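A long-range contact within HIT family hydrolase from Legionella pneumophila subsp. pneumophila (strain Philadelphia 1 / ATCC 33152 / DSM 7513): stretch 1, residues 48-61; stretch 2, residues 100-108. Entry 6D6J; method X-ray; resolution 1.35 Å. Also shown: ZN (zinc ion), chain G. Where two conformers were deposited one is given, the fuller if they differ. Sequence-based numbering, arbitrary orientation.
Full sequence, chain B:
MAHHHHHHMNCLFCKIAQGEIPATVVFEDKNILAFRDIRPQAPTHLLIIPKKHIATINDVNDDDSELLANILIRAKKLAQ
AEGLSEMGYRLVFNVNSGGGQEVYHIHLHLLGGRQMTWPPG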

# COMPACT_ATOMS: atom_id res chain seq x y z
N ILE B 48 0.94 10.48 1.21
CA ILE B 48 2.13 10.63 0.37
C ILE B 48 1.66 10.57 -1.07
O ILE B 48 1.01 9.59 -1.48
CB ILE B 48 3.21 9.57 0.67
CG1 ILE B 48 3.60 9.51 2.17
CG2 ILE B 48 4.47 9.87 -0.16
CD1 ILE B 48 2.71 8.69 3.07
N ILE B 49 1.94 11.62 -1.83
CA ILE B 49 1.41 11.75 -3.20
C ILE B 49 2.53 12.02 -4.19
O ILE B 49 3.55 12.65 -3.85
CB ILE B 49 0.33 12.84 -3.32
CG1 ILE B 49 0.91 14.27 -3.20
CG2 ILE B 49 -0.79 12.60 -2.33
CD1 ILE B 49 -0.07 15.34 -3.65
N PRO B 50 2.36 11.62 -5.45
CA PRO B 50 3.20 12.20 -6.51
C PRO B 50 2.77 13.63 -6.78
O PRO B 50 1.59 13.98 -6.66
CB PRO B 50 2.88 11.31 -7.71
CG PRO B 50 1.44 10.90 -7.52
CD PRO B 50 1.24 10.83 -6.00
N LYS B 51 3.73 14.47 -7.17
CA LYS B 51 3.36 15.79 -7.69
C LYS B 51 2.70 15.68 -9.06
O LYS B 51 1.79 16.45 -9.39
CB LYS B 51 4.59 16.70 -7.68
CG LYS B 51 5.06 17.07 -6.28
CD LYS B 51 6.33 17.93 -6.35
CE LYS B 51 6.64 18.54 -5.01
NZ LYS B 51 7.85 19.41 -5.11
N LYS B 52 3.12 14.71 -9.87
CA LYS B 52 2.43 14.39 -11.12
C LYS B 52 1.00 13.92 -10.83
O LYS B 52 0.77 13.13 -9.91
CB LYS B 52 3.19 13.27 -11.84
CG LYS B 52 2.54 12.79 -13.15
CD LYS B 52 3.40 11.76 -13.82
CE LYS B 52 2.81 11.30 -15.13
NZ LYS B 52 3.77 10.46 -15.87
N HIS B 53 0.04 14.38 -11.63
CA HIS B 53 -1.34 13.92 -11.49
C HIS B 53 -1.51 12.56 -12.16
O HIS B 53 -1.37 12.43 -13.38
CB HIS B 53 -2.31 14.93 -12.10
CG HIS B 53 -3.73 14.52 -11.96
ND1 HIS B 53 -4.48 14.78 -10.82
CD2 HIS B 53 -4.53 13.81 -12.79
CE1 HIS B 53 -5.68 14.26 -10.98
NE2 HIS B 53 -5.74 13.66 -12.15
N ILE B 54 -1.82 11.55 -11.35
CA ILE B 54 -2.18 10.22 -11.81
C ILE B 54 -3.45 9.88 -11.05
O ILE B 54 -3.46 9.97 -9.82
CB ILE B 54 -1.07 9.19 -11.51
CG1 ILE B 54 0.28 9.60 -12.13
CG2 ILE B 54 -1.51 7.82 -11.99
CD1 ILE B 54 1.45 8.72 -11.67
N ALA B 55 -4.51 9.50 -11.76
CA ALA B 55 -5.83 9.44 -11.12
C ALA B 55 -5.96 8.28 -10.14
O ALA B 55 -6.44 8.46 -9.02
CB ALA B 55 -6.94 9.36 -12.16
N THR B 56 -5.60 7.06 -10.57
CA THR B 56 -5.75 5.86 -9.75
C THR B 56 -4.55 4.95 -9.96
O THR B 56 -3.79 5.10 -10.92
CB THR B 56 -7.02 5.05 -10.08
OG1 THR B 56 -6.81 4.32 -11.30
CG2 THR B 56 -8.26 5.92 -10.18
N ILE B 57 -4.42 3.95 -9.08
CA ILE B 57 -3.38 2.94 -9.26
C ILE B 57 -3.50 2.26 -10.62
O ILE B 57 -2.50 1.84 -11.20
CB ILE B 57 -3.44 1.91 -8.11
CG1 ILE B 57 -3.11 2.58 -6.76
CG2 ILE B 57 -2.55 0.70 -8.38
CD1 ILE B 57 -1.67 3.08 -6.62
N ASN B 58 -4.73 2.12 -11.14
CA ASN B 58 -4.90 1.47 -12.44
C ASN B 58 -4.21 2.24 -13.56
O ASN B 58 -3.96 1.66 -14.63
CB ASN B 58 -6.37 1.33 -12.80
CG ASN B 58 -7.13 0.47 -11.83
OD1 ASN B 58 -6.60 -0.47 -11.26
ND2 ASN B 58 -8.39 0.80 -11.62
N ASP B 59 -3.92 3.52 -13.36
CA ASP B 59 -3.31 4.37 -14.36
C ASP B 59 -1.80 4.43 -14.24
O ASP B 59 -1.17 5.18 -14.99
CB ASP B 59 -3.94 5.76 -14.29
CG ASP B 59 -5.44 5.68 -14.36
OD1 ASP B 59 -6.14 6.07 -13.38
OD2 ASP B 59 -5.93 5.13 -15.37
N VAL B 60 -1.21 3.66 -13.33
CA VAL B 60 0.24 3.58 -13.20
C VAL B 60 0.73 2.47 -14.12
O VAL B 60 0.49 1.29 -13.86
CB VAL B 60 0.67 3.27 -11.76
CG1 VAL B 60 2.19 3.15 -11.67
CG2 VAL B 60 0.15 4.34 -10.80
N ASN B 61 1.43 2.85 -15.17
CA ASN B 61 2.03 1.84 -16.02
C ASN B 61 3.52 1.78 -15.73
O ASN B 61 4.01 2.35 -14.75
CB ASN B 61 1.66 2.09 -17.47
CG ASN B 61 0.17 1.97 -17.69
OD1 ASN B 61 -0.46 2.87 -18.21
ND2 ASN B 61 -0.40 0.85 -17.25
N GLY B 100 -12.79 2.79 -1.67
CA GLY B 100 -12.80 3.91 -0.76
C GLY B 100 -12.15 5.18 -1.29
O GLY B 100 -12.03 6.15 -0.54
N GLN B 101 -11.70 5.19 -2.54
CA GLN B 101 -11.04 6.38 -3.07
C GLN B 101 -12.07 7.47 -3.33
O GLN B 101 -13.09 7.22 -3.97
CB GLN B 101 -10.32 6.03 -4.38
CG GLN B 101 -9.55 7.22 -4.94
CD GLN B 101 -8.64 6.87 -6.11
OE1 GLN B 101 -8.69 5.77 -6.66
NE2 GLN B 101 -7.79 7.82 -6.47
N GLU B 102 -11.79 8.67 -2.85
CA GLU B 102 -12.65 9.82 -3.12
C GLU B 102 -11.98 10.91 -3.93
O GLU B 102 -12.63 11.58 -4.74
CB GLU B 102 -13.15 10.43 -1.80
N VAL B 103 -10.68 11.12 -3.73
CA VAL B 103 -9.90 12.10 -4.47
C VAL B 103 -9.13 11.34 -5.54
O VAL B 103 -8.37 10.41 -5.23
CB VAL B 103 -8.94 12.88 -3.55
CG1 VAL B 103 -8.08 13.83 -4.37
CG2 VAL B 103 -9.72 13.66 -2.51
N TYR B 104 -9.33 11.74 -6.79
CA TYR B 104 -8.79 11.02 -7.95
C TYR B 104 -7.39 11.54 -8.34
O TYR B 104 -7.12 11.97 -9.46
CB TYR B 104 -9.81 10.95 -9.09
CG TYR B 104 -10.84 9.91 -8.71
CD1 TYR B 104 -11.93 10.22 -7.92
CD2 TYR B 104 -10.63 8.58 -9.04
CE1 TYR B 104 -12.81 9.22 -7.50
CE2 TYR B 104 -11.49 7.60 -8.65
CZ TYR B 104 -12.58 7.91 -7.89
OH TYR B 104 -13.43 6.90 -7.50
N HIS B 105 -6.49 11.44 -7.36
CA HIS B 105 -5.05 11.67 -7.52
C HIS B 105 -4.43 10.69 -6.54
O HIS B 105 -4.78 10.70 -5.36
CB HIS B 105 -4.74 13.12 -7.14
CG HIS B 105 -3.29 13.52 -7.29
ND1 HIS B 105 -2.91 14.67 -7.95
CD2 HIS B 105 -2.15 12.97 -6.79
CE1 HIS B 105 -1.60 14.80 -7.87
NE2 HIS B 105 -1.11 13.80 -7.16
N ILE B 106 -3.54 9.81 -7.02
CA ILE B 106 -3.09 8.71 -6.17
C ILE B 106 -2.47 9.24 -4.88
O ILE B 106 -1.80 10.28 -4.85
CB ILE B 106 -2.18 7.70 -6.90
CG1 ILE B 106 -0.93 8.36 -7.45
CG2 ILE B 106 -2.93 7.01 -8.01
CD1 ILE B 106 0.06 7.35 -8.01
N HIS B 107 -2.71 8.49 -3.81
CA HIS B 107 -2.20 8.86 -2.49
C HIS B 107 -2.04 7.61 -1.67
O HIS B 107 -2.92 6.75 -1.63
CB HIS B 107 -3.12 9.87 -1.78
CG HIS B 107 -4.57 9.50 -1.79
ND1 HIS B 107 -5.36 9.61 -2.92
CD2 HIS B 107 -5.40 9.09 -0.79
CE1 HIS B 107 -6.60 9.26 -2.63
NE2 HIS B 107 -6.65 8.94 -1.35
N LEU B 108 -0.90 7.51 -1.00
CA LEU B 108 -0.66 6.44 -0.04
C LEU B 108 -1.00 6.96 1.36
O LEU B 108 -0.46 7.99 1.79
CB LEU B 108 0.80 6.01 -0.11
CG LEU B 108 1.24 4.87 0.81
CD1 LEU B 108 0.36 3.65 0.58
CD2 LEU B 108 2.69 4.52 0.50
ZN ZN G . -4.08 15.92 -9.14
O HOH W 1 -8.40 12.66 -11.80
O HOH W 2 -6.05 4.76 -6.65

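The strongest link between the two stretches is a shared zinc ion, bound by His53 ND1 and His105 ND1 at 2.1 Å each and by two ligands from elsewhere in the structure. Common coordination explains why His53 ND1 and His105 ND1 approach to 3.3 Å without a hydrogen bond: both lone pairs point at the metal. With ND1 so engaged, the proton of His105 lies on NE2, which donates to Pro50 O at 2.8 Å, so the imidazole is held at both nitrogens, by the zinc at ND1 and by Pro50 O at NE2. On the other ligand, His53 NE2 donates to a water (2.9 Å) that in turn donates to Tyr104 O (2.8 Å).

The backbones meet at two places. At one, Ile48 and Leu108 form an antiparallel hydrogen-bonded pair, with Ile48 N to Leu108 O and Leu108 N to Ile48 O both 2.9 Å, and their side chains share one face of the sheet. At the other, beyond the turn through Lys51 and Lys52, Ile106 N donates to Ile54 O at 2.8 Å. Next to it the side chain of Gln101 reaches across, NE2 donating to Ala55 O (3.0 Å) as well as to Val103 O in its own stretch (2.9 Å), so one amide group ties both backbones together. Ile106 O, in contrast, is buried without a polar partner; Pro50 CD lies 3.3 Å from it.

Ile106 anchors the apolar packing and has the largest area covered by the other stretch. Its CG1 rests 3.5 Å from Pro50 CG, its CD1 lies 4.1 Å from both Ile54 CB and Val60 CG2, and its CG2 packs 3.3 Å from Thr56 C. Farther out, Thr56 CG2 meets the edge of the Tyr104 ring, 3.7 Å from Tyr104 CD2, while Thr56 OG1 turns to its own stretch and donates to Asp59 OD1 (2.8 Å).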